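Local coordinates for protein integral membrane indolylacetylinositol arabinosyltransferase EmbB (Mycolicibacterium smegmatis MC2 155, PDB 7BVC) that probably transfers arabinose residues onto the growing arabinan of cell-wall arabinogalactan, as a multi-pass membrane arabinosyltransferase of the Emb family, at residues L64-A69 and T1053-T1058; V883-A888 and L916-S921. All coordinates share one frame; numbering follows the deposited sequence.

Overall arrangement
Near the N terminus, beyond the first predicted membrane helix, the chain runs through residues 64-69 of the concanavalin-like domain. From there it passes through the membrane helices to the EmbC C-terminal region. There residues 883-888 and 916-921 meet in contact 2, which closes a short loop within this domain by packing one beta-sheet on another. Close to the C terminus, residues 1053-1058 return to 64-69 as contact 1 and close a loop of nearly a thousand residues, so that contact 2 is wholly enclosed by it. Contact 1 therefore joins the concanavalin-like and C-terminal domains. The two contacts do not touch, their centres lying about 46 Å apart.

Contact 1: L64-A69 and T1053-T1058; sequences LDNVTA and TVVEAT
The carbonyl oxygen of Asp-65 accepts a hydrogen bond from the indole NE1 of Trp-58, just ahead of the point where the two segments meet. The approach begins at Asn-66, whose CB sits 3.8 Å from the methyl CB of Ala-1057. Its CG is anti to its own carbonyl carbon (chi1 -61°). OD1 is taken by the backbone N of Thr-194, which fixes that end of the amide, while ND2 lies 3.9 Å from O of Glu-1056, too long for a hydrogen bond, and the side chain crosses that of Val-1055 at about a right angle. At Val-67 the backbone does most of the touching: its CA lies 3.5 Å from O of Thr-1058, a CA-H...O contact. Here the chain forms a short strand that pairs antiparallel with 191-192, Val-67 bonding with Val-192 and Ala-69 with Val-190. Residues 1058-1059 run beside it in parallel but are only loosely matched, so that the C-terminal domain borders this strand of the concanavalin-like domain. Thr-68 supplies the hydrogen bond of the contact, from its N to O of Thr-1058 at 3.2 Å. The N-H points nearly straight at the oxygen (164°), yet the donor stands well above the carbonyl plane. With OG1 anti to its backbone N (chi1 -170°), Thr-68 lays its CG2 methyl against the same peptide, 3.8 Å from C of Thr-1058.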
loop_
_atom_site.group_PDB
_atom_site.type_symbol
_atom_site.label_atom_id
_atom_site.label_comp_id
_atom_site.label_asym_id
_atom_site.label_seq_id
_atom_site.Cartn_x
_atom_site.Cartn_y
_atom_site.Cartn_z
ATOM N N LEU B 64 -9.795 53.797 -7.608
ATOM C CA LEU B 64 -10.235 52.457 -7.993
ATOM C C LEU B 64 -9.068 51.597 -8.472
ATOM O O LEU B 64 -9.095 51.024 -9.560
ATOM C CB LEU B 64 -11.318 52.556 -9.058
ATOM C CG LEU B 64 -12.656 53.130 -8.593
ATOM C CD1 LEU B 64 -13.620 53.263 -9.757
ATOM C CD2 LEU B 64 -13.252 52.266 -7.498
ATOM N N ASP B 65 -8.031 51.502 -7.648
ATOM C CA ASP B 65 -6.886 50.659 -7.946
ATOM C C ASP B 65 -7.081 49.278 -7.333
ATOM O O ASP B 65 -7.736 49.125 -6.299
ATOM C CB ASP B 65 -5.595 51.286 -7.418
ATOM C CG ASP B 65 -5.286 52.619 -8.068
ATOM O OD1 ASP B 65 -5.733 52.840 -9.214
ATOM O OD2 ASP B 65 -4.596 53.444 -7.436
ATOM N N ASN B 66 -6.506 48.272 -7.985
ATOM C CA ASN B 66 -6.592 46.911 -7.481
ATOM C C ASN B 66 -5.920 46.807 -6.114
ATOM O O ASN B 66 -5.095 47.639 -5.731
ATOM C CB ASN B 66 -5.947 45.932 -8.461
ATOM C CG ASN B 66 -6.628 45.932 -9.813
ATOM O OD1 ASN B 66 -7.834 46.149 -9.913
ATOM N ND2 ASN B 66 -5.859 45.679 -10.863
ATOM N N VAL B 67 -6.286 45.768 -5.373
ATOM C CA VAL B 67 -5.793 45.560 -4.017
ATOM C C VAL B 67 -5.551 44.071 -3.813
ATOM O O VAL B 67 -6.332 43.237 -4.281
ATOM C CB VAL B 67 -6.785 46.116 -2.972
ATOM C CG1 VAL B 67 -6.550 45.500 -1.611
ATOM C CG2 VAL B 67 -6.670 47.628 -2.882
ATOM N N THR B 68 -4.459 43.735 -3.131
ATOM C CA THR B 68 -4.140 42.353 -2.797
ATOM C C THR B 68 -4.146 42.181 -1.283
ATOM O O THR B 68 -3.645 43.040 -0.549
ATOM C CB THR B 68 -2.792 41.936 -3.398
ATOM O OG1 THR B 68 -2.612 40.523 -3.247
ATOM C CG2 THR B 68 -1.632 42.673 -2.752
ATOM N N ALA B 69 -4.756 41.090 -0.820
ATOM C CA ALA B 69 -4.831 40.762 0.597
ATOM C C ALA B 69 -5.176 39.287 0.760
ATOM O O ALA B 69 -6.301 38.953 1.148
ATOM C CB ALA B 69 -5.869 41.633 1.306
ATOM N N THR B 1053 3.190 38.214 -11.312
ATOM C CA THR B 1053 1.845 38.664 -10.996
ATOM C C THR B 1053 0.960 38.633 -12.236
ATOM O O THR B 1053 1.422 38.811 -13.366
ATOM C CB THR B 1053 1.875 40.076 -10.419
ATOM O OG1 THR B 1053 2.469 40.969 -11.370
ATOM C CG2 THR B 1053 2.683 40.107 -9.134
ATOM N N VAL B 1054 -0.328 38.400 -12.011
ATOM C CA VAL B 1054 -1.308 38.449 -13.089
ATOM C C VAL B 1054 -1.747 39.880 -13.366
ATOM O O VAL B 1054 -1.870 40.287 -14.522
ATOM C CB VAL B 1054 -2.508 37.547 -12.743
ATOM C CG1 VAL B 1054 -3.398 37.377 -13.949
ATOM C CG2 VAL B 1054 -2.025 36.201 -12.242
ATOM N N VAL B 1055 -1.990 40.654 -12.310
ATOM C CA VAL B 1055 -2.271 42.079 -12.410
ATOM C C VAL B 1055 -1.497 42.786 -11.307
ATOM O O VAL B 1055 -1.155 42.186 -10.283
ATOM C CB VAL B 1055 -3.779 42.385 -12.305
ATOM C CG1 VAL B 1055 -4.498 41.946 -13.567
ATOM C CG2 VAL B 1055 -4.369 41.693 -11.094
ATOM N N GLU B 1056 -1.218 44.068 -11.519
ATOM C CA GLU B 1056 -0.385 44.827 -10.593
ATOM C C GLU B 1056 -1.258 45.397 -9.480
ATOM O O GLU B 1056 -2.154 46.207 -9.741
ATOM C CB GLU B 1056 0.353 45.937 -11.338
ATOM C CG GLU B 1056 1.527 46.539 -10.583
ATOM C CD GLU B 1056 1.111 47.616 -9.607
ATOM O OE1 GLU B 1056 0.060 48.251 -9.833
ATOM O OE2 GLU B 1056 1.841 47.833 -8.618
ATOM N N ALA B 1057 -0.996 44.983 -8.242
ATOM C CA ALA B 1057 -1.829 45.382 -7.118
ATOM C C ALA B 1057 -0.967 45.563 -5.878
ATOM O O ALA B 1057 0.014 44.845 -5.675
ATOM C CB ALA B 1057 -2.930 44.351 -6.854
ATOM N N THR B 1058 -1.350 46.529 -5.044
ATOM C CA THR B 1058 -0.634 46.843 -3.817
ATOM C C THR B 1058 -1.451 46.427 -2.596
ATOM O O THR B 1058 -2.681 46.360 -2.663
ATOM C CB THR B 1058 -0.311 48.341 -3.730
ATOM O OG1 THR B 1058 -1.529 49.095 -3.684
ATOM C CG2 THR B 1058 0.517 48.780 -4.927
#

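Contact 2: V883-A888 and L916-S921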
loop_
_atom_site.group_PDB
_atom_site.type_symbol
_atom_site.label_atom_id
_atom_site.label_comp_id
_atom_site.label_asym_id
_atom_site.label_seq_id
_atom_site.Cartn_x
_atom_site.Cartn_y
_atom_site.Cartn_z
ATOM N N VAL B 883 21.795 11.354 -28.276
ATOM C CA VAL B 883 22.228 12.711 -28.585
ATOM C C VAL B 883 23.560 12.923 -27.881
ATOM O O VAL B 883 23.627 12.852 -26.648
ATOM C CB VAL B 883 21.209 13.775 -28.145
ATOM C CG1 VAL B 883 21.775 15.169 -28.374
ATOM C CG2 VAL B 883 19.905 13.605 -28.899
ATOM N N ASP B 884 24.612 13.179 -28.653
ATOM C CA ASP B 884 25.949 13.305 -28.090
ATOM C C ASP B 884 26.587 14.624 -28.499
ATOM O O ASP B 884 25.918 15.497 -29.060
ATOM C CB ASP B 884 26.828 12.128 -28.517
ATOM C CG ASP B 884 26.551 10.876 -27.711
ATOM O OD1 ASP B 884 25.817 10.963 -26.707
ATOM O OD2 ASP B 884 27.068 9.800 -28.080
ATOM N N LEU B 885 27.878 14.781 -28.218
ATOM C CA LEU B 885 28.558 16.052 -28.451
ATOM C C LEU B 885 29.957 15.759 -28.969
ATOM O O LEU B 885 30.796 15.245 -28.224
ATOM C CB LEU B 885 28.618 16.875 -27.170
ATOM C CG LEU B 885 28.850 18.367 -27.364
ATOM C CD1 LEU B 885 27.529 19.051 -27.645
ATOM C CD2 LEU B 885 29.533 18.975 -26.154
ATOM N N GLU B 886 30.212 16.089 -30.230
ATOM C CA GLU B 886 31.533 15.910 -30.812
ATOM C C GLU B 886 32.329 17.202 -30.709
ATOM O O GLU B 886 31.801 18.290 -30.949
ATOM C CB GLU B 886 31.423 15.476 -32.273
ATOM C CG GLU B 886 31.297 13.980 -32.465
ATOM C CD GLU B 886 31.971 13.501 -33.730
ATOM O OE1 GLU B 886 32.427 14.353 -34.519
ATOM O OE2 GLU B 886 32.049 12.273 -33.937
ATOM N N TYR B 887 33.602 17.078 -30.345
ATOM C CA TYR B 887 34.500 18.219 -30.250
ATOM C C TYR B 887 35.671 18.028 -31.200
ATOM O O TYR B 887 36.195 16.920 -31.346
ATOM C CB TYR B 887 35.001 18.424 -28.818
ATOM C CG TYR B 887 35.579 17.196 -28.153
ATOM C CD1 TYR B 887 36.914 16.858 -28.312
ATOM C CD2 TYR B 887 34.790 16.388 -27.346
ATOM C CE1 TYR B 887 37.446 15.745 -27.696
ATOM C CE2 TYR B 887 35.313 15.272 -26.728
ATOM C CZ TYR B 887 36.642 14.954 -26.907
ATOM O OH TYR B 887 37.167 13.842 -26.292
ATOM N N ALA B 888 36.075 19.116 -31.846
ATOM C CA ALA B 888 37.085 19.093 -32.891
ATOM C C ALA B 888 38.377 19.735 -32.399
ATOM O O ALA B 888 38.452 20.283 -31.298
ATOM C CB ALA B 888 36.571 19.799 -34.148
ATOM N N LEU B 916 20.591 18.610 -21.020
ATOM C CA LEU B 916 21.660 17.629 -21.093
ATOM C C LEU B 916 22.963 18.339 -20.763
ATOM O O LEU B 916 23.283 19.364 -21.377
ATOM C CB LEU B 916 21.745 17.000 -22.485
ATOM C CG LEU B 916 20.455 16.710 -23.258
ATOM C CD1 LEU B 916 20.764 15.990 -24.560
ATOM C CD2 LEU B 916 19.464 15.917 -22.432
ATOM N N ARG B 917 23.703 17.792 -19.801
ATOM C CA ARG B 917 24.898 18.422 -19.260
ATOM C C ARG B 917 26.150 17.791 -19.854
ATOM O O ARG B 917 26.225 16.572 -20.021
ATOM C CB ARG B 917 24.944 18.293 -17.735
ATOM C CG ARG B 917 23.934 19.143 -16.980
ATOM C CD ARG B 917 22.608 18.422 -16.831
ATOM N NE ARG B 917 21.636 19.199 -16.069
ATOM C CZ ARG B 917 21.308 18.948 -14.808
ATOM N NH1 ARG B 917 21.874 17.938 -14.164
ATOM N NH2 ARG B 917 20.413 19.705 -14.190
ATOM N N TYR B 918 27.135 18.631 -20.163
ATOM C CA TYR B 918 28.452 18.176 -20.599
ATOM C C TYR B 918 29.479 19.020 -19.858
ATOM O O TYR B 918 29.693 20.193 -20.206
ATOM C CB TYR B 918 28.622 18.305 -22.112
ATOM C CG TYR B 918 27.526 17.646 -22.916
ATOM C CD1 TYR B 918 27.452 16.266 -23.021
ATOM C CD2 TYR B 918 26.568 18.404 -23.571
ATOM C CE1 TYR B 918 26.455 15.661 -23.756
ATOM C CE2 TYR B 918 25.565 17.808 -24.305
ATOM C CZ TYR B 918 25.515 16.436 -24.393
ATOM O OH TYR B 918 24.520 15.832 -25.124
ATOM N N PRO B 919 30.103 18.482 -18.815
ATOM C CA PRO B 919 31.115 19.254 -18.094
ATOM C C PRO B 919 32.310 19.540 -18.982
ATOM O O PRO B 919 32.737 18.699 -19.777
ATOM C CB PRO B 919 31.494 18.340 -16.924
ATOM C CG PRO B 919 31.121 16.971 -17.378
ATOM C CD PRO B 919 29.914 17.140 -18.241
ATOM N N ARG B 920 32.855 20.745 -18.844
ATOM C CA ARG B 920 33.978 21.144 -19.680
ATOM C C ARG B 920 35.306 20.575 -19.197
ATOM O O ARG B 920 36.361 21.014 -19.667
ATOM C CB ARG B 920 34.062 22.669 -19.772
ATOM C CG ARG B 920 34.463 23.149 -21.157
ATOM C CD ARG B 920 34.996 24.565 -21.148
ATOM N NE ARG B 920 33.979 25.535 -20.763
ATOM C CZ ARG B 920 34.162 26.848 -20.798
ATOM N NH1 ARG B 920 35.320 27.348 -21.204
ATOM N NH2 ARG B 920 33.185 27.666 -20.432
ATOM N N SER B 921 35.280 19.617 -18.274
ATOM C CA SER B 921 36.485 18.888 -17.902
ATOM C C SER B 921 36.737 17.698 -18.813
ATOM O O SER B 921 37.896 17.319 -19.018
ATOM C CB SER B 921 36.389 18.413 -16.449
ATOM O OG SER B 921 35.295 17.530 -16.271
#
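The phenol ring of Tyr-918 is the centre of this contact, facing Leu-885 and reaching Val-883. CB of Leu-885 stands 4.1 Å from the ring centroid and only 6° off the ring normal, a CH-pi contact almost exactly over the centre. The rest of the leucine spreads across the same face. With CG anti to the backbone N (chi1 -160°), its isobutyl end lies over the CD2-CE2 side of the ring: CD2 of Leu-885 comes within 4.0 Å of CD2 of Tyr-918 and equally close to the ring's CG, while CD1 lies near CE2. Tyr-918, with CG anti to its carbonyl carbon, directs its hydroxyl back along the partner strand, where OH lies 3.5 Å from O of Val-883. Beside the tyrosine, at the start of both segments, CG1 of Val-883 meets CD1 of Leu-916 at 4.0 Å, the two side chains crossing at about a right angle.

Behind these side chains the backbones run in roughly the same direction, inclined by 27° with strand axes 9.1 Å apart. That spacing is too wide for neighbours in one sheet. Strand 882-889 belongs to one antiparallel sheet and strand 914-918 is an outermost strand of another, so the contact joins the two layers of a beta-sandwich in the EmbC C-terminal domain. Strand 929-936 flanks 882-889 and sends Val-930 against Leu-885 and Val-932 against Val-883. From the sheet of Tyr-918, Ile-862 of the neighbouring strand 860-866 touches both Leu-885 and Tyr-918. The two layers thus meet chiefly through dispersion between apolar carbons, an interface that depends on how closely the leucine fits over the tyrosine face.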